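PDB 4ZM6: N-acetyl-beta-D glucosaminidase from Rhizomucor miehei CAU432, which probably removes terminal N-acetylhexosamine residues as a family 3 glycoside hydrolase and acetylates glucosamine with acetyl-CoA through a GCN5-related acetyltransferase region. Local coordinates for residues S766-T772 with S794-V800; K830-D834 with Y847-Y853. One frame throughout, in Å; residues are numbered along the deposited sequence.

Contact 1 (S766-T772 with S794-V800)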
ATOM      1  N   SER A 766      24.088 -11.690  38.279  1.00 47.08           N
ATOM      2  CA  SER A 766      23.080 -12.527  37.644  1.00 46.50           C
ATOM      3  C   SER A 766      23.555 -13.057  36.308  1.00 45.99           C
ATOM      4  O   SER A 766      24.478 -12.508  35.720  1.00 45.80           O
ATOM      5  CB  SER A 766      21.779 -11.742  37.439  1.00 46.43           C
ATOM      6  OG  SER A 766      21.750 -11.132  36.164  1.00 46.52           O
ATOM      7  N   LEU A 767      22.917 -14.128  35.838  1.00 47.51           N
ATOM      8  CA  LEU A 767      23.095 -14.598  34.462  1.00 48.42           C
ATOM      9  C   LEU A 767      21.915 -15.440  34.016  1.00 48.65           C
ATOM     10  O   LEU A 767      21.080 -15.824  34.829  1.00 47.93           O
ATOM     11  CB  LEU A 767      24.404 -15.378  34.298  1.00 48.09           C
ATOM     12  CG  LEU A 767      24.551 -16.711  35.038  1.00 48.34           C
ATOM     13  CD1 LEU A 767      23.752 -17.826  34.381  1.00 48.77           C
ATOM     14  CD2 LEU A 767      26.019 -17.103  35.110  1.00 48.01           C
ATOM     15  N   ILE A 768      21.871 -15.728  32.716  1.00 50.03           N
ATOM     16  CA  ILE A 768      20.774 -16.465  32.095  1.00 49.12           C
ATOM     17  C   ILE A 768      21.270 -17.796  31.569  1.00 48.35           C
ATOM     18  O   ILE A 768      22.041 -17.836  30.613  1.00 46.97           O
ATOM     19  CB  ILE A 768      20.162 -15.682  30.911  1.00 50.39           C
ATOM     20  CG1 ILE A 768      19.470 -14.412  31.409  1.00 50.78           C
ATOM     21  CG2 ILE A 768      19.156 -16.545  30.153  1.00 51.37           C
ATOM     22  CD1 ILE A 768      19.148 -13.431  30.303  1.00 51.66           C
ATOM     23  N   LEU A 769      20.811 -18.880  32.189  1.00 48.75           N
ATOM     24  CA  LEU A 769      21.084 -20.226  31.699  1.00 48.15           C
ATOM     25  C   LEU A 769      20.167 -20.570  30.540  1.00 47.61           C
ATOM     26  O   LEU A 769      19.151 -19.908  30.302  1.00 44.75           O
ATOM     27  CB  LEU A 769      20.864 -21.272  32.797  1.00 49.05           C
ATOM     28  CG  LEU A 769      21.847 -21.338  33.959  1.00 50.18           C
ATOM     29  CD1 LEU A 769      21.333 -22.308  35.011  1.00 50.53           C
ATOM     30  CD2 LEU A 769      23.223 -21.756  33.471  1.00 51.03           C
ATOM     31  N   ASN A 770      20.549 -21.620  29.824  1.00 47.07           N
ATOM     32  CA  ASN A 770      19.669 -22.277  28.878  1.00 46.74           C
ATOM     33  C   ASN A 770      20.109 -23.727  28.744  1.00 46.37           C
ATOM     34  O   ASN A 770      21.297 -24.030  28.886  1.00 45.37           O
ATOM     35  CB  ASN A 770      19.698 -21.565  27.522  1.00 47.80           C
ATOM     36  CG  ASN A 770      20.933 -21.899  26.709  1.00 47.31           C
ATOM     37  OD1 ASN A 770      21.901 -21.145  26.704  1.00 50.02           O
ATOM     38  ND2 ASN A 770      20.909 -23.039  26.023  1.00 46.97           N
ATOM     39  N   THR A 771      19.157 -24.616  28.482  1.00 45.33           N
ATOM     40  CA  THR A 771      19.467 -26.025  28.287  1.00 46.10           C
ATOM     41  C   THR A 771      18.459 -26.657  27.340  1.00 46.95           C
ATOM     42  O   THR A 771      17.250 -26.521  27.525  1.00 47.25           O
ATOM     43  CB  THR A 771      19.445 -26.803  29.616  1.00 46.23           C
ATOM     44  OG1 THR A 771      20.368 -26.217  30.544  1.00 46.53           O
ATOM     45  CG2 THR A 771      19.817 -28.262  29.394  1.00 46.45           C
ATOM     46  N   THR A 772      18.970 -27.358  26.335  1.00 45.80           N
ATOM     47  CA  THR A 772      18.136 -28.067  25.386  1.00 46.74           C
ATOM     48  C   THR A 772      17.172 -29.033  26.086  1.00 47.31           C
ATOM     49  O   THR A 772      17.584 -29.831  26.922  1.00 49.29           O
ATOM     50  CB  THR A 772      19.016 -28.852  24.400  1.00 47.89           C
ATOM     51  OG1 THR A 772      20.002 -27.976  23.845  1.00 46.46           O
ATOM     52  CG2 THR A 772      18.179 -29.475  23.280  1.00 48.30           C
ATOM     53  N   SER A 794      23.042 -30.413  25.704  1.00 56.40           N
ATOM     54  CA  SER A 794      23.657 -29.128  25.435  1.00 53.13           C
ATOM     55  C   SER A 794      22.922 -27.985  26.119  1.00 52.36           C
ATOM     56  O   SER A 794      21.715 -28.059  26.371  1.00 53.81           O
ATOM     57  CB  SER A 794      23.658 -28.880  23.930  1.00 53.10           C
ATOM     58  OG  SER A 794      22.339 -28.929  23.414  1.00 51.09           O
ATOM     59  N   GLY A 795      23.663 -26.916  26.392  1.00 50.57           N
ATOM     60  CA  GLY A 795      23.109 -25.726  27.033  1.00 49.56           C
ATOM     61  C   GLY A 795      24.090 -24.574  26.955  1.00 47.37           C
ATOM     62  O   GLY A 795      25.014 -24.605  26.152  1.00 47.29           O
ATOM     63  N   GLY A 796      23.898 -23.559  27.786  1.00 45.58           N
ATOM     64  CA  GLY A 796      24.795 -22.417  27.795  1.00 45.90           C
ATOM     65  C   GLY A 796      24.345 -21.324  28.738  1.00 47.68           C
ATOM     66  O   GLY A 796      23.431 -21.519  29.539  1.00 50.17           O
ATOM     67  N   MET A 797      24.987 -20.166  28.635  1.00 48.71           N
ATOM     68  CA  MET A 797      24.662 -19.028  29.489  1.00 49.34           C
ATOM     69  C   MET A 797      24.794 -17.715  28.724  1.00 47.24           C
ATOM     70  O   MET A 797      25.348 -17.684  27.626  1.00 44.99           O
ATOM     71  CB  MET A 797      25.571 -19.012  30.723  1.00 51.19           C
ATOM     72  CG  MET A 797      27.014 -18.626  30.436  1.00 51.92           C
ATOM     73  SD  MET A 797      28.101 -18.910  31.840  1.00 53.26           S
ATOM     74  CE  MET A 797      28.252 -20.684  31.750  1.00 53.34           C
ATOM     75  N   ALA A 798      24.299 -16.637  29.327  1.00 46.40           N
ATOM     76  CA  ALA A 798      24.295 -15.317  28.695  1.00 46.59           C
ATOM     77  C   ALA A 798      24.024 -14.211  29.712  1.00 46.41           C
ATOM     78  O   ALA A 798      23.734 -14.478  30.875  1.00 47.86           O
ATOM     79  CB  ALA A 798      23.257 -15.271  27.579  1.00 45.98           C
ATOM     80  N   CYS A 799      24.132 -12.966  29.260  1.00 47.08           N
ATOM     81  CA  CYS A 799      23.867 -11.796  30.092  1.00 46.90           C
ATOM     82  C   CYS A 799      24.440 -11.949  31.502  1.00 47.44           C
ATOM     83  O   CYS A 799      23.760 -11.728  32.506  1.00 45.04           O
ATOM     84  CB  CYS A 799      22.372 -11.500  30.099  1.00 47.76           C
ATOM     85  SG  CYS A 799      21.690 -11.359  28.423  1.00 48.69           S
ATOM     86  N   VAL A 800      25.714 -12.334  31.536  1.00 50.01           N
ATOM     87  CA  VAL A 800      26.497 -12.445  32.759  1.00 50.05           C
ATOM     88  C   VAL A 800      26.927 -11.047  33.175  1.00 52.93           C
ATOM     89  O   VAL A 800      27.438 -10.275  32.356  1.00 52.81           O
ATOM     90  CB  VAL A 800      27.771 -13.276  32.519  1.00 50.00           C
ATOM     91  CG1 VAL A 800      28.647 -13.294  33.763  1.00 50.13           C
ATOM     92  CG2 VAL A 800      27.422 -14.691  32.074  1.00 51.02           C
TER
HETATM   93  O   HOH W   1      23.668  -9.453  34.243  1.00 58.20           O

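Contact 2 (K830-D834 with Y847-Y853)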
ATOM      1  N   LYS A 830      28.064 -30.293  26.285  1.00 60.10           N
ATOM      2  CA  LYS A 830      28.641 -29.222  25.460  1.00 58.66           C
ATOM      3  C   LYS A 830      27.925 -27.901  25.722  1.00 56.27           C
ATOM      4  O   LYS A 830      26.704 -27.844  25.665  1.00 59.53           O
ATOM      5  CB  LYS A 830      28.547 -29.591  23.978  1.00 59.59           C
ATOM      6  CG  LYS A 830      29.360 -30.824  23.600  1.00 62.49           C
ATOM      7  CD  LYS A 830      28.947 -31.380  22.241  1.00 64.89           C
ATOM      8  CE  LYS A 830      29.527 -32.765  21.981  1.00 65.01           C
ATOM      9  NZ  LYS A 830      30.965 -32.719  21.600  1.00 65.78           N
ATOM     10  N   SER A 831      28.685 -26.842  25.996  1.00 52.90           N
ATOM     11  CA  SER A 831      28.117 -25.575  26.478  1.00 51.06           C
ATOM     12  C   SER A 831      28.414 -24.388  25.556  1.00 51.88           C
ATOM     13  O   SER A 831      29.538 -24.212  25.102  1.00 53.07           O
ATOM     14  CB  SER A 831      28.633 -25.279  27.887  1.00 49.19           C
ATOM     15  OG  SER A 831      28.063 -24.092  28.403  1.00 46.91           O
ATOM     16  N   TYR A 832      27.396 -23.559  25.327  1.00 52.26           N
ATOM     17  CA  TYR A 832      27.432 -22.481  24.344  1.00 53.94           C
ATOM     18  C   TYR A 832      27.451 -21.115  25.018  1.00 55.18           C
ATOM     19  O   TYR A 832      26.455 -20.694  25.600  1.00 57.52           O
ATOM     20  CB  TYR A 832      26.188 -22.599  23.464  1.00 55.27           C
ATOM     21  CG  TYR A 832      26.068 -21.642  22.287  1.00 56.51           C
ATOM     22  CD1 TYR A 832      27.121 -21.447  21.392  1.00 56.11           C
ATOM     23  CD2 TYR A 832      24.868 -20.986  22.032  1.00 57.78           C
ATOM     24  CE1 TYR A 832      26.989 -20.597  20.304  1.00 56.29           C
ATOM     25  CE2 TYR A 832      24.726 -20.141  20.947  1.00 58.04           C
ATOM     26  CZ  TYR A 832      25.786 -19.948  20.085  1.00 56.87           C
ATOM     27  OH  TYR A 832      25.622 -19.103  19.010  1.00 56.42           O
ATOM     28  N   VAL A 833      28.589 -20.428  24.941  1.00 56.17           N
ATOM     29  CA  VAL A 833      28.686 -19.044  25.402  1.00 56.48           C
ATOM     30  C   VAL A 833      28.772 -18.141  24.175  1.00 56.39           C
ATOM     31  O   VAL A 833      29.786 -18.109  23.485  1.00 56.26           O
ATOM     32  CB  VAL A 833      29.908 -18.831  26.310  1.00 56.35           C
ATOM     33  CG1 VAL A 833      30.023 -17.368  26.719  1.00 56.01           C
ATOM     34  CG2 VAL A 833      29.813 -19.731  27.534  1.00 56.76           C
ATOM     35  N   ASP A 834      27.696 -17.410  23.913  1.00 57.20           N
ATOM     36  CA  ASP A 834      27.533 -16.710  22.650  1.00 56.14           C
ATOM     37  C   ASP A 834      27.906 -15.242  22.772  1.00 56.29           C
ATOM     38  O   ASP A 834      27.643 -14.616  23.797  1.00 55.07           O
ATOM     39  CB  ASP A 834      26.091 -16.857  22.133  1.00 56.82           C
ATOM     40  CG  ASP A 834      25.052 -16.240  23.065  1.00 57.60           C
ATOM     41  OD1 ASP A 834      25.004 -16.620  24.252  1.00 57.60           O
ATOM     42  OD2 ASP A 834      24.268 -15.383  22.605  1.00 60.28           O
ATOM     43  N   TYR A 847      36.308 -22.938  28.400  1.00 62.57           N
ATOM     44  CA  TYR A 847      35.729 -22.516  27.112  1.00 62.89           C
ATOM     45  C   TYR A 847      36.806 -22.093  26.113  1.00 63.39           C
ATOM     46  O   TYR A 847      37.590 -21.185  26.386  1.00 64.71           O
ATOM     47  CB  TYR A 847      34.730 -21.368  27.292  1.00 60.02           C
ATOM     48  CG  TYR A 847      33.439 -21.768  27.962  1.00 57.98           C
ATOM     49  CD1 TYR A 847      32.469 -22.486  27.273  1.00 57.04           C
ATOM     50  CD2 TYR A 847      33.185 -21.416  29.282  1.00 56.99           C
ATOM     51  CE1 TYR A 847      31.285 -22.851  27.886  1.00 57.09           C
ATOM     52  CE2 TYR A 847      32.006 -21.774  29.906  1.00 55.92           C
ATOM     53  CZ  TYR A 847      31.058 -22.492  29.209  1.00 56.45           C
ATOM     54  OH  TYR A 847      29.892 -22.846  29.845  1.00 54.51           O
ATOM     55  N   LYS A 848      36.839 -22.766  24.964  1.00 63.06           N
ATOM     56  CA  LYS A 848      37.660 -22.341  23.833  1.00 62.89           C
ATOM     57  C   LYS A 848      36.734 -21.820  22.734  1.00 62.99           C
ATOM     58  O   LYS A 848      35.544 -22.143  22.724  1.00 65.87           O
ATOM     59  CB  LYS A 848      38.551 -23.487  23.343  1.00 61.95           C
ATOM     60  CG  LYS A 848      37.862 -24.584  22.544  1.00 62.70           C
ATOM     61  CD  LYS A 848      38.777 -25.800  22.439  1.00 64.63           C
ATOM     62  CE  LYS A 848      38.696 -26.487  21.084  1.00 66.03           C
ATOM     63  NZ  LYS A 848      37.433 -27.252  20.919  1.00 67.03           N
ATOM     64  N   THR A 849      37.267 -21.011  21.818  1.00 60.96           N
ATOM     65  CA  THR A 849      36.411 -20.306  20.852  1.00 57.63           C
ATOM     66  C   THR A 849      35.915 -21.291  19.794  1.00 54.84           C
ATOM     67  O   THR A 849      36.643 -22.190  19.375  1.00 52.51           O
ATOM     68  CB  THR A 849      37.077 -19.078  20.165  1.00 56.64           C
ATOM     69  OG1 THR A 849      37.560 -19.442  18.871  1.00 53.80           O
ATOM     70  CG2 THR A 849      38.217 -18.477  20.993  1.00 57.11           C
ATOM     71  N   TRP A 850      34.665 -21.109  19.384  1.00 52.40           N
ATOM     72  CA  TRP A 850      33.978 -22.059  18.525  1.00 50.18           C
ATOM     73  C   TRP A 850      33.821 -21.501  17.117  1.00 50.78           C
ATOM     74  O   TRP A 850      34.135 -22.174  16.135  1.00 48.99           O
ATOM     75  CB  TRP A 850      32.606 -22.380  19.124  1.00 49.22           C
ATOM     76  CG  TRP A 850      31.799 -23.292  18.277  1.00 48.26           C
ATOM     77  CD1 TRP A 850      32.150 -24.536  17.857  1.00 48.01           C
ATOM     78  CD2 TRP A 850      30.501 -23.031  17.734  1.00 47.35           C
ATOM     79  NE1 TRP A 850      31.151 -25.071  17.080  1.00 48.35           N
ATOM     80  CE2 TRP A 850      30.127 -24.166  16.990  1.00 48.06           C
ATOM     81  CE3 TRP A 850      29.621 -21.947  17.802  1.00 47.62           C
ATOM     82  CZ2 TRP A 850      28.903 -24.254  16.320  1.00 48.39           C
ATOM     83  CZ3 TRP A 850      28.403 -22.034  17.135  1.00 48.46           C
ATOM     84  CH2 TRP A 850      28.057 -23.180  16.405  1.00 47.90           C
ATOM     85  N   ARG A 851      33.299 -20.281  17.032  1.00 50.76           N
ATOM     86  CA  ARG A 851      33.143 -19.577  15.769  1.00 51.24           C
ATOM     87  C   ARG A 851      33.317 -18.081  16.017  1.00 53.71           C
ATOM     88  O   ARG A 851      33.045 -17.597  17.120  1.00 54.06           O
ATOM     89  CB  ARG A 851      31.757 -19.842  15.172  1.00 50.54           C
ATOM     90  CG  ARG A 851      31.454 -21.292  14.826  1.00 49.09           C
ATOM     91  CD  ARG A 851      32.195 -21.751  13.582  1.00 48.76           C
ATOM     92  NE  ARG A 851      32.038 -23.187  13.334  1.00 48.29           N
ATOM     93  CZ  ARG A 851      30.934 -23.764  12.860  1.00 47.86           C
ATOM     94  NH1 ARG A 851      29.857 -23.044  12.579  1.00 49.14           N
ATOM     95  NH2 ARG A 851      30.898 -25.075  12.666  1.00 47.59           N
ATOM     96  N   SER A 852      33.756 -17.348  14.991  1.00 55.39           N
ATOM     97  CA  SER A 852      33.965 -15.898  15.108  1.00 56.22           C
ATOM     98  C   SER A 852      33.118 -15.118  14.103  1.00 53.57           C
ATOM     99  O   SER A 852      32.805 -15.615  13.021  1.00 53.92           O
ATOM    100  CB  SER A 852      35.447 -15.556  14.928  1.00 57.23           C
ATOM    101  OG  SER A 852      36.258 -16.299  15.829  1.00 58.25           O
ATOM    102  N   TYR A 853      32.746 -13.897  14.478  1.00 52.28           N
ATOM    103  CA  TYR A 853      31.950 -13.017  13.620  1.00 52.28           C
ATOM    104  C   TYR A 853      32.509 -11.601  13.628  1.00 50.03           C
ATOM    105  O   TYR A 853      33.113 -11.174  14.604  1.00 49.54           O
ATOM    106  CB  TYR A 853      30.491 -12.963  14.092  1.00 52.88           C
ATOM    107  CG  TYR A 853      29.905 -14.301  14.484  1.00 53.65           C
ATOM    108  CD1 TYR A 853      30.032 -14.775  15.780  1.00 54.07           C
ATOM    109  CD2 TYR A 853      29.217 -15.087  13.564  1.00 53.76           C
ATOM    110  CE1 TYR A 853      29.499 -15.991  16.150  1.00 53.49           C
ATOM    111  CE2 TYR A 853      28.677 -16.312  13.929  1.00 53.96           C
ATOM    112  CZ  TYR A 853      28.827 -16.756  15.228  1.00 54.13           C
ATOM    113  OH  TYR A 853      28.305 -17.968  15.618  1.00 57.70           O
TER

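Contact 1 (S766-T772 with S794-V800)
Leu767, Met797 and Val800 gather on one face of an antiparallel strand pair: Leu767 CB lies 3.8 Å from Val800 CG2, and Leu767 CD1 lies 4.3 Å from Met797 CB. This face is covered by helix 811-825, where Leu767 meets Ile815 and the long, unbranched Met797 reaches Ala819 and Asn820. On the other face, Ile768 CD1 packs 3.8 Å from Cys799 CB, and the branched Ile768 packs against Thr738, Tyr739 and His742 of helix 736-745.

The backbones join through Ile768 N to Ala798 O (2.9 Å), with a weak return bond from Ala798 N to Ile768 O (2.9 Å), and through Asn770 N to Gly796 O and Gly796 N to Asn770 O (both 2.9 Å). In topology the two strands probably correspond to β3 and β4 of a GNAT fold. Beyond Ala798, both Cys799 and Val800 stand opposite Leu767, and Cys799 takes left-handed backbone angles (42°/50°); the extra residue is consistent with the β4 bulge of this fold. Glycine suits position 795, since the strands close to 3.9 Å between Thr771 CA and Gly795 CA and a β-carbon would strike Asn770 O.

At the bulged end, a water donates to Cys799 O (2.9 Å) and sits 3.2 Å from Ser766 OG; Tyr739 OH also hydrogen-bonds both Cys799 O and Ser766 OG. At the opposite end, Thr771 OG1 is hydrogen-bonded to Arg826, Thr772 N donates to Ser794 O (2.8 Å), and the small hydroxyl side chains fit closely, with Thr772 OG1 2.6 Å from Ser794 OG.

Contact 2 (K830-D834 with Y847-Y853)
In this GNAT-like sheet, strands 830-834 and 847-853 are not direct neighbours: strand 686-692, from the preceding acetyltransferase region, runs between them and pairs antiparallel with each. Their axes come no closer than 8.8 Å and cross at -63°, so side chains make the contact. Tyr847, with chi1 m (-71°), reaches over the gap toward Ser831 and Val833. The t rotamer of Val833 brings CG2 over one face of the Tyr847 ring, 3.6 Å from its centroid, a CH-pi contact for which a compact branched residue is well shaped.

Tyr832 starts away from the other strand, but its ring comes back to Trp850, with Tyr832 CE1 3.8 Å from Trp850 CZ3 and the ring planes at 89°. Phe790 meets both rings edge-to-face. Trp850 and Arg851 both face Asp688 in a classic beta bulge, and Asp688 accepts hydrogen bonds from Tyr832 and Tyr853. Ser831, also t, directs its short hydroxyl to the ring edge, where Ser831 OG donates to Tyr847 OH at 2.6 Å.

How the contacts relate
Contacts 1 and 2 follow one another along the chain, with centres about 13 Å apart, and share one sheet. Strands 794-802 and 830-836 are its parallel neighbours, linked by helix 811-825 in a beta-alpha-beta crossover. Gly795 makes the join, with probable hydrogen bonds between Gly795 O and Tyr832 N (2.7 Å) and between Gly795 N and Lys830 O (3.3 Å). The two also meet through side chains, Met797 CE lying 3.3 Å from Tyr847 OH. Both lie away from the acetyl-CoA site, which belongs to the preceding acetyltransferase region; contact 2 approaches the cofactor, the side chain of Tyr853 being about 8 Å from bound acetyl-CoA.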